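Local atomic coordinates of putative O-acetylhomoserine (Thiol)-lyase (Campylobacter jejuni, PDB entry 4OC9), a protein that probably uses pyridoxal 5'-phosphate to make sulfur amino acids from O-acetylhomoserine, as a member of the trans-sulfuration enzyme family. Residues Y33-N37 / L38-A42; K314-Y318 / P319-S323. All coordinates share one frame; numbering follows the deposited sequence.

Interaction 1: residues Y33-N37 / L38-A42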
# COMPACT_ATOMS: atom_id res chain seq x y z
N TYR D 33 15.97 -10.34 4.82
CA TYR D 33 16.10 -10.31 6.26
C TYR D 33 17.55 -10.36 6.74
O TYR D 33 18.41 -10.98 6.13
CB TYR D 33 15.29 -11.51 6.80
CG TYR D 33 13.89 -11.48 6.24
CD1 TYR D 33 13.61 -12.06 5.01
CD2 TYR D 33 12.87 -10.77 6.88
CE1 TYR D 33 12.32 -11.99 4.46
CE2 TYR D 33 11.60 -10.70 6.35
CZ TYR D 33 11.33 -11.31 5.14
OH TYR D 33 10.07 -11.20 4.59
N ASN D 34 17.81 -9.68 7.85
CA ASN D 34 19.14 -9.63 8.42
C ASN D 34 19.40 -10.83 9.31
O ASN D 34 18.86 -10.91 10.40
CB ASN D 34 19.27 -8.34 9.24
CG ASN D 34 20.67 -8.10 9.80
OD1 ASN D 34 20.81 -7.39 10.77
ND2 ASN D 34 21.71 -8.68 9.19
N PHE D 35 20.21 -11.77 8.83
CA PHE D 35 20.54 -12.94 9.62
C PHE D 35 21.42 -12.44 10.74
O PHE D 35 22.24 -11.55 10.53
CB PHE D 35 21.29 -13.99 8.82
CG PHE D 35 20.57 -14.41 7.58
CD1 PHE D 35 19.40 -15.17 7.67
CD2 PHE D 35 21.05 -14.07 6.35
CE1 PHE D 35 18.72 -15.54 6.54
CE2 PHE D 35 20.37 -14.47 5.21
CZ PHE D 35 19.22 -15.20 5.31
N GLU D 36 21.24 -13.01 11.94
CA GLU D 36 22.02 -12.59 13.14
C GLU D 36 23.48 -13.04 13.08
O GLU D 36 24.33 -12.44 13.73
CB GLU D 36 21.39 -13.11 14.42
CG GLU D 36 19.93 -12.72 14.59
CD GLU D 36 19.32 -13.29 15.85
OE1 GLU D 36 19.96 -13.21 16.91
OE2 GLU D 36 18.16 -13.75 15.79
N ASN D 37 23.78 -14.08 12.30
CA ASN D 37 25.15 -14.58 12.15
C ASN D 37 25.18 -15.56 11.01
O ASN D 37 24.14 -16.00 10.53
CB ASN D 37 25.62 -15.20 13.44
CG ASN D 37 24.79 -16.38 13.85
OD1 ASN D 37 24.45 -17.23 13.03
ND2 ASN D 37 24.51 -16.48 15.14
N LEU D 38 26.37 -15.89 10.54
CA LEU D 38 26.49 -16.82 9.41
C LEU D 38 25.92 -18.22 9.63
O LEU D 38 25.34 -18.81 8.72
CB LEU D 38 27.92 -16.90 8.89
CG LEU D 38 28.01 -17.55 7.47
CD1 LEU D 38 27.54 -16.38 6.63
CD2 LEU D 38 29.37 -17.99 6.94
N ASP D 39 26.05 -18.77 10.83
CA ASP D 39 25.51 -20.11 11.11
C ASP D 39 24.02 -20.13 10.90
O ASP D 39 23.48 -21.02 10.23
CB ASP D 39 25.79 -20.55 12.56
CG ASP D 39 27.27 -20.79 12.84
OD1 ASP D 39 28.07 -20.88 11.88
OD2 ASP D 39 27.61 -20.93 14.03
N GLN D 40 23.35 -19.15 11.50
CA GLN D 40 21.91 -19.02 11.39
C GLN D 40 21.46 -19.05 9.93
O GLN D 40 20.50 -19.73 9.56
CB GLN D 40 21.45 -17.71 11.98
CG GLN D 40 19.94 -17.58 12.03
CD GLN D 40 19.49 -16.23 12.60
OE1 GLN D 40 19.82 -15.19 12.07
NE2 GLN D 40 18.65 -16.28 13.61
N ALA D 41 22.14 -18.25 9.11
CA ALA D 41 21.84 -18.15 7.70
C ALA D 41 21.95 -19.52 7.03
O ALA D 41 20.97 -20.08 6.57
CB ALA D 41 22.77 -17.14 7.05
N ALA D 42 23.15 -20.07 7.04
CA ALA D 42 23.41 -21.39 6.44
C ALA D 42 22.44 -22.43 6.98
O ALA D 42 21.92 -23.25 6.24
CB ALA D 42 24.86 -21.82 6.70

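Interaction 2: residues K314-Y318 / P319-S323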
# COMPACT_ATOMS: atom_id res chain seq x y z
N LYS D 314 -36.39 -18.73 -17.33
CA LYS D 314 -36.62 -20.16 -17.60
C LYS D 314 -35.96 -21.20 -16.72
O LYS D 314 -36.16 -22.39 -16.95
CB LYS D 314 -36.28 -20.48 -19.06
CG LYS D 314 -37.04 -19.62 -20.06
CD LYS D 314 -38.56 -19.67 -19.87
CE LYS D 314 -39.32 -18.78 -20.86
NZ LYS D 314 -39.18 -19.19 -22.29
N GLY D 315 -35.20 -20.81 -15.72
CA GLY D 315 -34.57 -21.81 -14.86
C GLY D 315 -33.57 -21.10 -13.97
O GLY D 315 -32.90 -20.17 -14.42
N VAL D 316 -33.48 -21.54 -12.73
CA VAL D 316 -32.58 -20.96 -11.78
C VAL D 316 -31.75 -22.01 -11.09
O VAL D 316 -32.28 -22.97 -10.58
CB VAL D 316 -33.34 -20.18 -10.67
CG1 VAL D 316 -32.36 -19.59 -9.65
CG2 VAL D 316 -34.18 -19.06 -11.28
N ASN D 317 -30.46 -21.75 -10.98
CA ASN D 317 -29.53 -22.68 -10.31
C ASN D 317 -29.02 -22.14 -9.00
O ASN D 317 -28.13 -21.28 -9.00
CB ASN D 317 -28.30 -22.94 -11.09
CG ASN D 317 -28.46 -23.91 -12.18
OD1 ASN D 317 -29.40 -24.72 -12.22
ND2 ASN D 317 -27.46 -23.95 -13.01
N TYR D 318 -29.59 -22.60 -7.90
CA TYR D 318 -29.14 -22.16 -6.58
C TYR D 318 -29.58 -23.28 -5.61
O TYR D 318 -30.72 -23.68 -5.60
CB TYR D 318 -29.63 -20.74 -6.22
CG TYR D 318 -28.97 -20.17 -5.02
CD1 TYR D 318 -27.68 -19.67 -5.08
CD2 TYR D 318 -29.65 -20.05 -3.83
CE1 TYR D 318 -27.07 -19.13 -3.98
CE2 TYR D 318 -29.04 -19.52 -2.70
CZ TYR D 318 -27.74 -19.06 -2.79
OH TYR D 318 -27.15 -18.51 -1.64
N PRO D 319 -28.66 -23.78 -4.80
CA PRO D 319 -28.93 -24.89 -3.90
C PRO D 319 -30.02 -24.79 -2.85
O PRO D 319 -30.52 -25.81 -2.42
CB PRO D 319 -27.57 -25.11 -3.21
CG PRO D 319 -26.58 -24.33 -3.99
CD PRO D 319 -27.35 -23.16 -4.50
N THR D 320 -30.41 -23.58 -2.45
CA THR D 320 -31.44 -23.44 -1.45
C THR D 320 -32.82 -23.74 -2.06
O THR D 320 -33.78 -23.97 -1.32
CB THR D 320 -31.49 -22.04 -0.84
OG1 THR D 320 -31.85 -21.08 -1.84
CG2 THR D 320 -30.19 -21.69 -0.22
N LEU D 321 -32.94 -23.72 -3.39
CA LEU D 321 -34.21 -24.01 -4.04
C LEU D 321 -34.49 -25.52 -3.91
O LEU D 321 -33.72 -26.34 -4.40
CB LEU D 321 -34.19 -23.56 -5.50
CG LEU D 321 -34.08 -22.06 -5.75
CD1 LEU D 321 -33.91 -21.74 -7.24
CD2 LEU D 321 -35.27 -21.34 -5.20
N ALA D 322 -35.59 -25.87 -3.24
CA ALA D 322 -36.00 -27.25 -3.00
C ALA D 322 -36.05 -28.17 -4.22
O ALA D 322 -35.87 -29.38 -4.10
CB ALA D 322 -37.35 -27.27 -2.28
N SER D 323 -36.32 -27.60 -5.39
CA SER D 323 -36.38 -28.37 -6.63
C SER D 323 -35.01 -28.56 -7.25
O SER D 323 -34.84 -29.31 -8.24
CB SER D 323 -37.25 -27.65 -7.65
OG SER D 323 -38.57 -27.50 -7.18

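Interaction 1: residues Y33-N37 / L38-A42
Q40 OE1 takes the backbone N-H of E36 in a short bond, 2.6 Å from E36 N to Q40 OE1. It is nearly straight at the hydrogen (164°). The donor is tilted 26° from the plane of the amide. The Q40 side chain reaches back past the start of the helix because its CG lies anti to the backbone N and the chain stays extended beyond it. The other branch of the same amide, Q40 NE2, makes a weak bond of 3.4 Å to E36 OE2. Carboxylate and amide planes stand 81° apart. One glutamine thus meets both the main chain and the side chain of E36.

N37 is the N-cap. Its OD1 accepts from Q40 N at 2.7 Å, the donor approaching OD1 almost end-on to the C=O bond; N37 CG sits between the backbone N and the carbonyl carbon, which turns OD1 toward this N-H. A weak backbone bond of 3.3 Å from A41 N to N37 O follows as the helix begins. The methyl of A41 lies over one face of the F35 ring, a CH-pi contact with A41 CB 3.8 Å from the ring centroid, while Q40 OE1 lies near the ring edge.

A second subunit packs here too: its D358 accepts from L38 N, and its A366 touches F35. N37 caps Q40 N, while Q40 returns a bond to the N-H of E36, one residue before the N-cap, so the two bonds do not close a capping box; they meet one amide in the first turn and one in the loop, tying the entering chain to the helix start.

Interaction 2: residues K314-Y318 / P319-S323
The chain leaves strand 315-317 and folds back through a type I beta turn from Y318 to L321, closed by L321 N donating to Y318 O at 3.1 Å, with the donor standing 40° out of the carbonyl plane. P319 takes the second position of the turn, and its ring lies against the aromatic side chain before it: P319 CD sits over one face of Y318, 3.7 Å from the ring centroid and 25° off the normal, a CH-pi contact displaced from the ring centre. T320 meets the same ring at its edge, where T320 OG1 lies in the ring plane, 3.1 Å from Y318 CD2. The T320 methyl, CG2, also comes alongside, 3.5 Å from Y318 CE2. Y318 CG is turned anti to the backbone N (chi1 -168°), which sets the ring beside P319 and T320; its hydroxyl is bonded beyond them, to S340 O. On the strand side of the turn, L321 CD1 touches V316 CG1 at 3.6 Å, the two side chains meeting nearly perpendicular.

Helix 276-309 supplies further neighbours: L307 packs on V316, A300 on Y318 and N305 on L321. P319 O accepts from H327 at the start of helix 327-333. The whole is a proline-containing type I turn leading out of an outermost strand of the five-stranded sheet, in which the proline CD makes a CH-pi contact with the preceding aromatic ring.

Overall arrangement
Both interactions are local contacts within one continuous piece of chain, partly buried, and lie on opposite sides of the chain's centre with their own centres 58 Å apart and no touch between them. Residues 33-42 form a loop-to-helix junction far from the centre, gripped by two other subunits, and rely on polar capping with one aromatic-methyl contact. Residues 314-323 leave a strand at the sheet edge and pack within their own chain, against helices 276-309 and 327-333; one turn bond accompanies mainly apolar and CH-pi contacts. The first thus belongs to the subunit interfaces, the second to the packing of helices beside the five-stranded sheet.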